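Local coordinates for protein peptidylprolyl isomerase PrsA (Bacillus anthracis, PDB 6VJ4) that catalyses the cis-trans isomerisation of peptidyl-prolyl bonds, helps secreted proteins fold after translocation and is important for secretion of the protective antigen, at residues D104-E109 and N209-N214; K124-K129 and E137-Q142. All coordinates share one frame; numbering follows the deposited sequence.

Contact 1: residues D104-E109 and N209-N214; sequences DHYKPE and NSIRKN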
ATOM      1  N   ASP A 104      16.380  -8.752  28.092  1.00 31.46           N
ATOM      2  CA  ASP A 104      17.306  -7.622  27.797  1.00 32.14           C
ATOM      3  C   ASP A 104      17.098  -6.461  28.774  1.00 29.72           C
ATOM      4  O   ASP A 104      17.982  -5.572  28.809  1.00 29.68           O
ATOM      5  CB  ASP A 104      17.145  -7.097  26.369  1.00 34.15           C
ATOM      6  CG  ASP A 104      17.644  -8.046  25.298  1.00 41.99           C
ATOM      7  OD1 ASP A 104      18.382  -9.006  25.653  1.00 43.59           O
ATOM      8  OD2 ASP A 104      17.277  -7.828  24.114  1.00 47.33           O
ATOM      9  N   HIS A 105      15.970  -6.436  29.483  1.00 28.09           N
ATOM     10  CA  HIS A 105      15.673  -5.353  30.457  1.00 29.31           C
ATOM     11  C   HIS A 105      15.820  -5.880  31.885  1.00 25.69           C
ATOM     12  O   HIS A 105      15.415  -5.176  32.793  1.00 25.73           O
ATOM     13  CB  HIS A 105      14.286  -4.754  30.197  1.00 31.73           C
ATOM     14  CG  HIS A 105      14.215  -3.953  28.945  1.00 37.70           C
ATOM     15  ND1 HIS A 105      14.230  -4.538  27.690  1.00 38.15           N
ATOM     16  CD2 HIS A 105      14.156  -2.616  28.746  1.00 41.43           C
ATOM     17  CE1 HIS A 105      14.173  -3.598  26.771  1.00 42.51           C
ATOM     18  NE2 HIS A 105      14.129  -2.408  27.390  1.00 42.99           N
ATOM     19  N   TYR A 106      16.378  -7.079  32.052  1.00 24.77           N
ATOM     20  CA  TYR A 106      16.604  -7.623  33.414  1.00 23.79           C
ATOM     21  C   TYR A 106      17.933  -7.069  33.907  1.00 23.44           C
ATOM     22  O   TYR A 106      18.998  -7.657  33.648  1.00 22.72           O
ATOM     23  CB  TYR A 106      16.572  -9.144  33.423  1.00 24.52           C
ATOM     24  CG  TYR A 106      16.872  -9.753  34.763  1.00 24.66           C
ATOM     25  CD1 TYR A 106      16.006  -9.616  35.837  1.00 25.17           C
ATOM     26  CD2 TYR A 106      17.986 -10.544  34.939  1.00 24.74           C
ATOM     27  CE1 TYR A 106      16.268 -10.219  37.055  1.00 25.68           C
ATOM     28  CE2 TYR A 106      18.258 -11.161  36.150  1.00 25.37           C
ATOM     29  CZ  TYR A 106      17.402 -10.989  37.221  1.00 25.91           C
ATOM     30  OH  TYR A 106      17.699 -11.595  38.413  1.00 26.18           O
ATOM     31  N   LYS A 107      17.839  -5.918  34.547  1.00 24.21           N
ATOM     32  CA  LYS A 107      19.012  -5.202  35.093  1.00 24.07           C
ATOM     33  C   LYS A 107      18.617  -4.521  36.385  1.00 23.73           C
ATOM     34  O   LYS A 107      17.457  -4.158  36.589  1.00 23.39           O
ATOM     35  CB  LYS A 107      19.498  -4.129  34.127  1.00 24.05           C
ATOM     36  CG  LYS A 107      19.848  -4.599  32.734  1.00 25.16           C
ATOM     37  CD  LYS A 107      20.418  -3.479  31.890  1.00 27.47           C
ATOM     38  CE  LYS A 107      20.554  -3.883  30.443  1.00 29.12           C
ATOM     39  NZ  LYS A 107      21.072  -2.767  29.613  1.00 30.79           N
ATOM     40  N   PRO A 108      19.574  -4.305  37.294  1.00 22.76           N
ATOM     41  CA  PRO A 108      19.277  -3.601  38.528  1.00 23.75           C
ATOM     42  C   PRO A 108      18.877  -2.147  38.263  1.00 23.10           C
ATOM     43  O   PRO A 108      19.345  -1.570  37.286  1.00 21.63           O
ATOM     44  CB  PRO A 108      20.592  -3.608  39.312  1.00 25.17           C
ATOM     45  CG  PRO A 108      21.661  -3.969  38.304  1.00 26.86           C
ATOM     46  CD  PRO A 108      20.992  -4.668  37.143  1.00 24.75           C
ATOM     47  N   GLU A 109      17.966  -1.637  39.089  1.00 24.01           N
ATOM     48  CA  GLU A 109      17.645  -0.194  39.072  1.00 24.58           C
ATOM     49  C   GLU A 109      18.941   0.527  39.451  1.00 23.39           C
ATOM     50  O   GLU A 109      19.648   0.047  40.363  1.00 23.04           O
ATOM     51  CB  GLU A 109      16.488  -0.006  40.055  1.00 29.15           C
ATOM     52  CG  GLU A 109      15.750   1.294  39.968  1.00 35.84           C
ATOM     53  CD  GLU A 109      14.551   1.401  40.906  1.00 37.40           C
ATOM     54  OE1 GLU A 109      14.209   0.402  41.564  1.00 41.50           O
ATOM     55  OE2 GLU A 109      13.970   2.483  40.974  1.00 48.02           O
ATOM     56  N   ASN A 209       7.426 -10.719  35.098  1.00 37.28           N
ATOM     57  CA  ASN A 209       6.046 -10.248  34.787  1.00 43.14           C
ATOM     58  C   ASN A 209       6.017  -8.712  34.834  1.00 41.14           C
ATOM     59  O   ASN A 209       5.423  -8.103  33.915  1.00 44.20           O
ATOM     60  CB  ASN A 209       4.993 -10.892  35.705  1.00 47.60           C
ATOM     61  CG  ASN A 209       4.721 -12.356  35.403  1.00 54.91           C
ATOM     62  OD1 ASN A 209       5.327 -12.945  34.506  1.00 59.23           O
ATOM     63  ND2 ASN A 209       3.784 -12.955  36.126  1.00 60.92           N
ATOM     64  N   SER A 210       6.688  -8.114  35.823  1.00 41.57           N
ATOM     65  CA  SER A 210       6.706  -6.636  36.001  1.00 40.71           C
ATOM     66  C   SER A 210       7.517  -5.964  34.888  1.00 38.53           C
ATOM     67  O   SER A 210       7.122  -4.872  34.449  1.00 40.52           O
ATOM     68  CB  SER A 210       7.229  -6.244  37.374  1.00 44.70           C
ATOM     69  OG  SER A 210       8.599  -6.590  37.531  1.00 44.83           O
ATOM     70  N   ILE A 211       8.647  -6.560  34.492  1.00 33.90           N
ATOM     71  CA  ILE A 211       9.442  -5.986  33.368  1.00 34.11           C
ATOM     72  C   ILE A 211       8.581  -5.962  32.103  1.00 34.31           C
ATOM     73  O   ILE A 211       8.590  -4.933  31.381  1.00 34.26           O
ATOM     74  CB  ILE A 211      10.734  -6.801  33.166  1.00 31.49           C
ATOM     75  CG1 ILE A 211      11.646  -6.696  34.394  1.00 32.91           C
ATOM     76  CG2 ILE A 211      11.426  -6.374  31.885  1.00 32.51           C
ATOM     77  CD1 ILE A 211      12.860  -7.613  34.372  1.00 31.71           C
ATOM     78  N   ARG A 212       7.864  -7.057  31.842  1.00 35.77           N
ATOM     79  CA  ARG A 212       7.012  -7.149  30.627  1.00 37.81           C
ATOM     80  C   ARG A 212       5.933  -6.064  30.698  1.00 39.02           C
ATOM     81  O   ARG A 212       5.740  -5.369  29.693  1.00 39.92           O
ATOM     82  CB  ARG A 212       6.385  -8.545  30.497  1.00 37.87           C
ATOM     83  CG  ARG A 212       5.439  -8.692  29.312  1.00 40.57           C
ATOM     84  CD  ARG A 212       4.888 -10.097  29.160  1.00 41.17           C
ATOM     85  NE  ARG A 212       5.926 -11.042  28.772  1.00 41.41           N
ATOM     86  CZ  ARG A 212       6.312 -11.274  27.521  1.00 42.23           C
ATOM     87  NH1 ARG A 212       5.745 -10.631  26.511  1.00 44.13           N
ATOM     88  NH2 ARG A 212       7.277 -12.146  27.281  1.00 42.55           N
ATOM     89  N   LYS A 213       5.284  -5.927  31.855  1.00 44.02           N
ATOM     90  CA  LYS A 213       4.216  -4.907  32.041  1.00 47.63           C
ATOM     91  C   LYS A 213       4.784  -3.510  31.758  1.00 48.76           C
ATOM     92  O   LYS A 213       4.103  -2.734  31.060  1.00 50.43           O
ATOM     93  CB  LYS A 213       3.643  -4.998  33.457  1.00 51.72           C
ATOM     94  CG  LYS A 213       2.587  -3.949  33.796  1.00 58.03           C
ATOM     95  CD  LYS A 213       2.019  -4.090  35.187  1.00 64.84           C
ATOM     96  CE  LYS A 213       1.238  -5.374  35.382  1.00 71.18           C
ATOM     97  NZ  LYS A 213       0.545  -5.397  36.692  1.00 79.37           N
ATOM     98  N   ASN A 214       5.976  -3.214  32.291  1.00 48.64           N
ATOM     99  CA  ASN A 214       6.646  -1.896  32.104  1.00 49.14           C
ATOM    100  C   ASN A 214       6.947  -1.668  30.624  1.00 46.49           C
ATOM    101  O   ASN A 214       6.702  -0.559  30.151  1.00 46.49           O
ATOM    102  CB  ASN A 214       7.958  -1.778  32.888  1.00 53.05           C
ATOM    103  CG  ASN A 214       7.771  -1.449  34.352  1.00 62.70           C
ATOM    104  OD1 ASN A 214       6.684  -1.056  34.769  1.00 69.13           O
ATOM    105  ND2 ASN A 214       8.839  -1.572  35.128  1.00 66.78           N
TER

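Contact 2: residues K124-K129 and E137-Q142; sequences KEIKKK and EELAKQ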
ATOM      1  N   LYS A 124      34.449  17.180  26.766  1.00 28.21           N
ATOM      2  CA  LYS A 124      35.828  16.760  27.127  1.00 27.90           C
ATOM      3  C   LYS A 124      36.406  17.727  28.168  1.00 28.59           C
ATOM      4  O   LYS A 124      37.070  17.254  29.099  1.00 30.49           O
ATOM      5  CB  LYS A 124      36.724  16.715  25.893  1.00 31.17           C
ATOM      6  CG  LYS A 124      36.431  15.595  24.910  1.00 34.00           C
ATOM      7  CD  LYS A 124      37.365  15.603  23.721  1.00 39.24           C
ATOM      8  CE  LYS A 124      37.093  14.470  22.751  1.00 44.69           C
ATOM      9  NZ  LYS A 124      37.979  14.545  21.563  1.00 50.66           N
ATOM     10  N   GLU A 125      36.135  19.023  28.020  1.00 29.79           N
ATOM     11  CA  GLU A 125      36.692  20.008  28.982  1.00 33.42           C
ATOM     12  C   GLU A 125      35.985  19.818  30.330  1.00 31.24           C
ATOM     13  O   GLU A 125      36.669  19.938  31.363  1.00 30.89           O
ATOM     14  CB  GLU A 125      36.645  21.412  28.387  1.00 37.24           C
ATOM     15  CG  GLU A 125      37.641  21.609  27.249  1.00 42.34           C
ATOM     16  CD  GLU A 125      39.099  21.374  27.625  1.00 43.98           C
ATOM     17  OE1 GLU A 125      39.814  20.713  26.851  1.00 48.36           O
ATOM     18  OE2 GLU A 125      39.523  21.865  28.685  1.00 49.95           O
ATOM     19  N   ILE A 126      34.698  19.456  30.324  1.00 30.14           N
ATOM     20  CA  ILE A 126      33.998  19.183  31.615  1.00 30.48           C
ATOM     21  C   ILE A 126      34.647  17.975  32.284  1.00 28.04           C
ATOM     22  O   ILE A 126      34.888  18.040  33.491  1.00 28.31           O
ATOM     23  CB  ILE A 126      32.481  19.024  31.406  1.00 30.60           C
ATOM     24  CG1 ILE A 126      31.863  20.410  31.213  1.00 34.88           C
ATOM     25  CG2 ILE A 126      31.827  18.282  32.561  1.00 30.08           C
ATOM     26  CD1 ILE A 126      30.440  20.403  30.795  1.00 33.61           C
ATOM     27  N   LYS A 127      34.917  16.913  31.512  1.00 26.43           N
ATOM     28  CA  LYS A 127      35.553  15.694  32.075  1.00 28.58           C
ATOM     29  C   LYS A 127      36.913  16.060  32.703  1.00 29.39           C
ATOM     30  O   LYS A 127      37.198  15.598  33.821  1.00 32.04           O
ATOM     31  CB  LYS A 127      35.734  14.646  30.965  1.00 30.05           C
ATOM     32  CG  LYS A 127      36.367  13.334  31.403  1.00 32.96           C
ATOM     33  CD  LYS A 127      35.634  12.665  32.545  1.00 35.86           C
ATOM     34  CE  LYS A 127      35.967  11.195  32.724  1.00 38.79           C
ATOM     35  NZ  LYS A 127      37.407  10.972  32.955  1.00 41.56           N
ATOM     36  N   LYS A 128      37.701  16.860  32.004  1.00 33.60           N
ATOM     37  CA  LYS A 128      39.034  17.291  32.510  1.00 35.97           C
ATOM     38  C   LYS A 128      38.894  17.975  33.881  1.00 36.09           C
ATOM     39  O   LYS A 128      39.680  17.627  34.797  1.00 39.28           O
ATOM     40  CB  LYS A 128      39.713  18.195  31.482  1.00 42.11           C
ATOM     41  CG  LYS A 128      40.358  17.464  30.312  1.00 43.95           C
ATOM     42  CD  LYS A 128      41.120  18.388  29.390  1.00 48.49           C
ATOM     43  CE  LYS A 128      41.818  17.663  28.258  1.00 52.76           C
ATOM     44  NZ  LYS A 128      40.853  16.954  27.384  1.00 56.00           N
ATOM     45  N   LYS A 129      37.873  18.816  34.049  1.00 32.51           N
ATOM     46  CA  LYS A 129      37.657  19.558  35.326  1.00 32.59           C
ATOM     47  C   LYS A 129      37.244  18.581  36.427  1.00 30.39           C
ATOM     48  O   LYS A 129      37.804  18.645  37.542  1.00 29.45           O
ATOM     49  CB  LYS A 129      36.614  20.660  35.134  1.00 32.62           C
ATOM     50  CG  LYS A 129      37.094  21.903  34.395  1.00 40.26           C
ATOM     51  CD  LYS A 129      35.979  22.868  34.115  1.00 41.98           C
ATOM     52  CE  LYS A 129      36.412  24.089  33.332  1.00 48.53           C
ATOM     53  NZ  LYS A 129      35.240  24.934  33.001  1.00 48.84           N
ATOM     54  N   GLU A 137      28.202  18.368  41.055  1.00 23.65           N
ATOM     55  CA  GLU A 137      26.880  19.020  41.242  1.00 24.59           C
ATOM     56  C   GLU A 137      26.942  20.477  40.778  1.00 23.80           C
ATOM     57  O   GLU A 137      25.988  20.942  40.104  1.00 23.73           O
ATOM     58  CB  GLU A 137      26.459  18.843  42.699  1.00 28.33           C
ATOM     59  CG  GLU A 137      26.253  17.368  43.071  1.00 31.29           C
ATOM     60  CD  GLU A 137      27.447  16.408  42.963  1.00 33.64           C
ATOM     61  OE1 GLU A 137      28.546  16.752  43.442  1.00 30.80           O
ATOM     62  OE2 GLU A 137      27.274  15.288  42.389  1.00 37.96           O
ATOM     63  N   GLU A 138      27.992  21.198  41.155  1.00 23.94           N
ATOM     64  CA  GLU A 138      28.060  22.628  40.763  1.00 26.00           C
ATOM     65  C   GLU A 138      28.259  22.752  39.250  1.00 24.60           C
ATOM     66  O   GLU A 138      27.684  23.707  38.647  1.00 24.17           O
ATOM     67  CB  GLU A 138      29.131  23.362  41.579  1.00 30.04           C
ATOM     68  CG  GLU A 138      28.769  23.453  43.050  1.00 32.97           C
ATOM     69  CD  GLU A 138      27.492  24.232  43.324  1.00 37.33           C
ATOM     70  OE1 GLU A 138      27.263  25.246  42.640  1.00 38.95           O
ATOM     71  OE2 GLU A 138      26.700  23.795  44.180  1.00 41.79           O
ATOM     72  N   LEU A 139      29.082  21.893  38.646  1.00 23.89           N
ATOM     73  CA  LEU A 139      29.250  21.981  37.172  1.00 25.55           C
ATOM     74  C   LEU A 139      27.937  21.630  36.480  1.00 23.40           C
ATOM     75  O   LEU A 139      27.647  22.231  35.449  1.00 24.76           O
ATOM     76  CB  LEU A 139      30.358  21.047  36.684  1.00 26.47           C
ATOM     77  CG  LEU A 139      31.755  21.616  36.614  1.00 32.74           C
ATOM     78  CD1 LEU A 139      32.717  20.510  36.216  1.00 33.06           C
ATOM     79  CD2 LEU A 139      31.836  22.788  35.627  1.00 33.40           C
ATOM     80  N   ALA A 140      27.162  20.709  37.033  1.00 21.17           N
ATOM     81  CA  ALA A 140      25.876  20.367  36.404  1.00 21.66           C
ATOM     82  C   ALA A 140      24.932  21.567  36.503  1.00 21.39           C
ATOM     83  O   ALA A 140      24.251  21.877  35.525  1.00 20.95           O
ATOM     84  CB  ALA A 140      25.274  19.160  37.063  1.00 21.41           C
ATOM     85  N   LYS A 141      24.918  22.203  37.666  1.00 22.06           N
ATOM     86  CA  LYS A 141      24.013  23.363  37.874  1.00 23.49           C
ATOM     87  C   LYS A 141      24.385  24.493  36.918  1.00 24.08           C
ATOM     88  O   LYS A 141      23.472  25.250  36.486  1.00 25.03           O
ATOM     89  CB  LYS A 141      24.061  23.785  39.339  1.00 26.51           C
ATOM     90  CG  LYS A 141      23.312  22.846  40.270  1.00 30.70           C
ATOM     91  CD  LYS A 141      23.086  23.358  41.672  1.00 39.26           C
ATOM     92  CE  LYS A 141      24.344  23.787  42.383  1.00 46.34           C
ATOM     93  NZ  LYS A 141      24.055  24.303  43.746  1.00 52.40           N
ATOM     94  N   GLN A 142      25.663  24.621  36.588  1.00 23.48           N
ATOM     95  CA  GLN A 142      26.095  25.715  35.710  1.00 24.81           C
ATOM     96  C   GLN A 142      25.966  25.323  34.236  1.00 26.47           C
ATOM     97  O   GLN A 142      25.445  26.151  33.467  1.00 26.92           O
ATOM     98  CB  GLN A 142      27.536  26.145  36.033  1.00 25.93           C
ATOM     99  CG  GLN A 142      28.058  27.261  35.130  1.00 27.36           C
ATOM    100  CD  GLN A 142      27.203  28.499  35.274  1.00 28.61           C
ATOM    101  OE1 GLN A 142      26.800  28.848  36.382  1.00 29.99           O
ATOM    102  NE2 GLN A 142      26.875  29.128  34.152  1.00 28.85           N
TER

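Contact 1: residues D104-E109 and N209-N214
Ile211 of helix 204-220 packs against His105 and Tyr106 in the loop that leads from helix 99-104 into strand 110-117, the first strand of the parvulin-type (PpiC) isomerase domain. The contact joins the loop before strand 110-117 to a helix about 100 residues further along the chain. It is apolar and small, burying 123 Å² in all.

Ile211 reaches the loop with both branches. CG2 stands anti to the backbone N and meets CB of His105 at 3.7 Å. CG1 stands beside the backbone N (chi1 -64°) and carries the second branch onward to Tyr106. There Ile211 CD1 lies 3.9 Å from CA of Tyr106 and 4.0 Å from its CD1. The methyl sits at the edge of the ring, near the ring plane, not over a face. It is also 3.9 Å from the carbonyl O of His105.

Only the base of the His105 side chain takes part. Its imidazole leads away from the helix segment, and ND1 is hydrogen-bonded to the carbonyl O of Asp101. The far end of Tyr106 is anchored by a hydrogen bond between OH and the carbonyl O of Lys202. Tyr106 is also the centre of an inverse gamma turn, which bends the loop here.

Ile211 also touches Val102, so its side chain bridges helix 99-104 and the loop. Tyr106 packs edge-to-face with Tyr204 and touches Val207, both on helix 204-220. Beyond the turn, Glu109 shares backbone hydrogen bonding with Lys199, just before strand 110-117 begins.

Contact 2: residues K124-K129 and E137-Q142
Leu139 points from helix 136-143 toward helix 120-131, where Ile126 and Lys129 point back at it. Its CD1 methyl makes the closest approaches. It lies 4.0 Å from CB of Lys129 and 4.4 Å from CG2 of Ile126. The same methyl is 4.3 Å from the carbonyl O of Ile126. Ile126 and Lys129 are three residues apart, about one helical turn, so both face the leucine.

Lys129 meets Leu139 through the base of its side chain. CG stands beside the backbone N (chi1 -76°), and the chain then runs extended to the ammonium group. Ile126 is buried, whereas Lys129 is exposed. The leucine therefore spans the step from core to surface.

Some charged side chains pair within their own helix. Lys141 NZ donates a hydrogen bond to Glu138 OE2 at 2.7 Å, as part of a salt bridge, on the syn side and 25° out of the carboxylate plane. Lys128 and Glu125 form a longer salt bridge. Glu137 instead forms a salt bridge with Lys194 of strand 189-198.

Ile126, Leu139 and Ala140 also touch Ile115 of strand 110-117. Two consecutive amphipathic helices thus pack against each other and against the antiparallel sheet, as in the parvulin fold of PpiC-type isomerases.

Strand 110-117 ties the two contacts together along the chain: the loop of contact 1 runs into it, and the helices of contact 2 lie against it. They do not touch; their centres are 32 Å apart. Contact 1 is a surface contact between segments far apart in sequence, with the four-stranded sheet lying between its segments in sequence. Contact 2 is local and partly buried, between successive helices within the isomerase domain. Both are apolar and of similar size, each centred on one branched aliphatic residue. Their settings differ. In contact 1 the polar ends of the touching residues bind backbone carbonyls nearby, while contact 2 has ion pairs along its exposed helix faces.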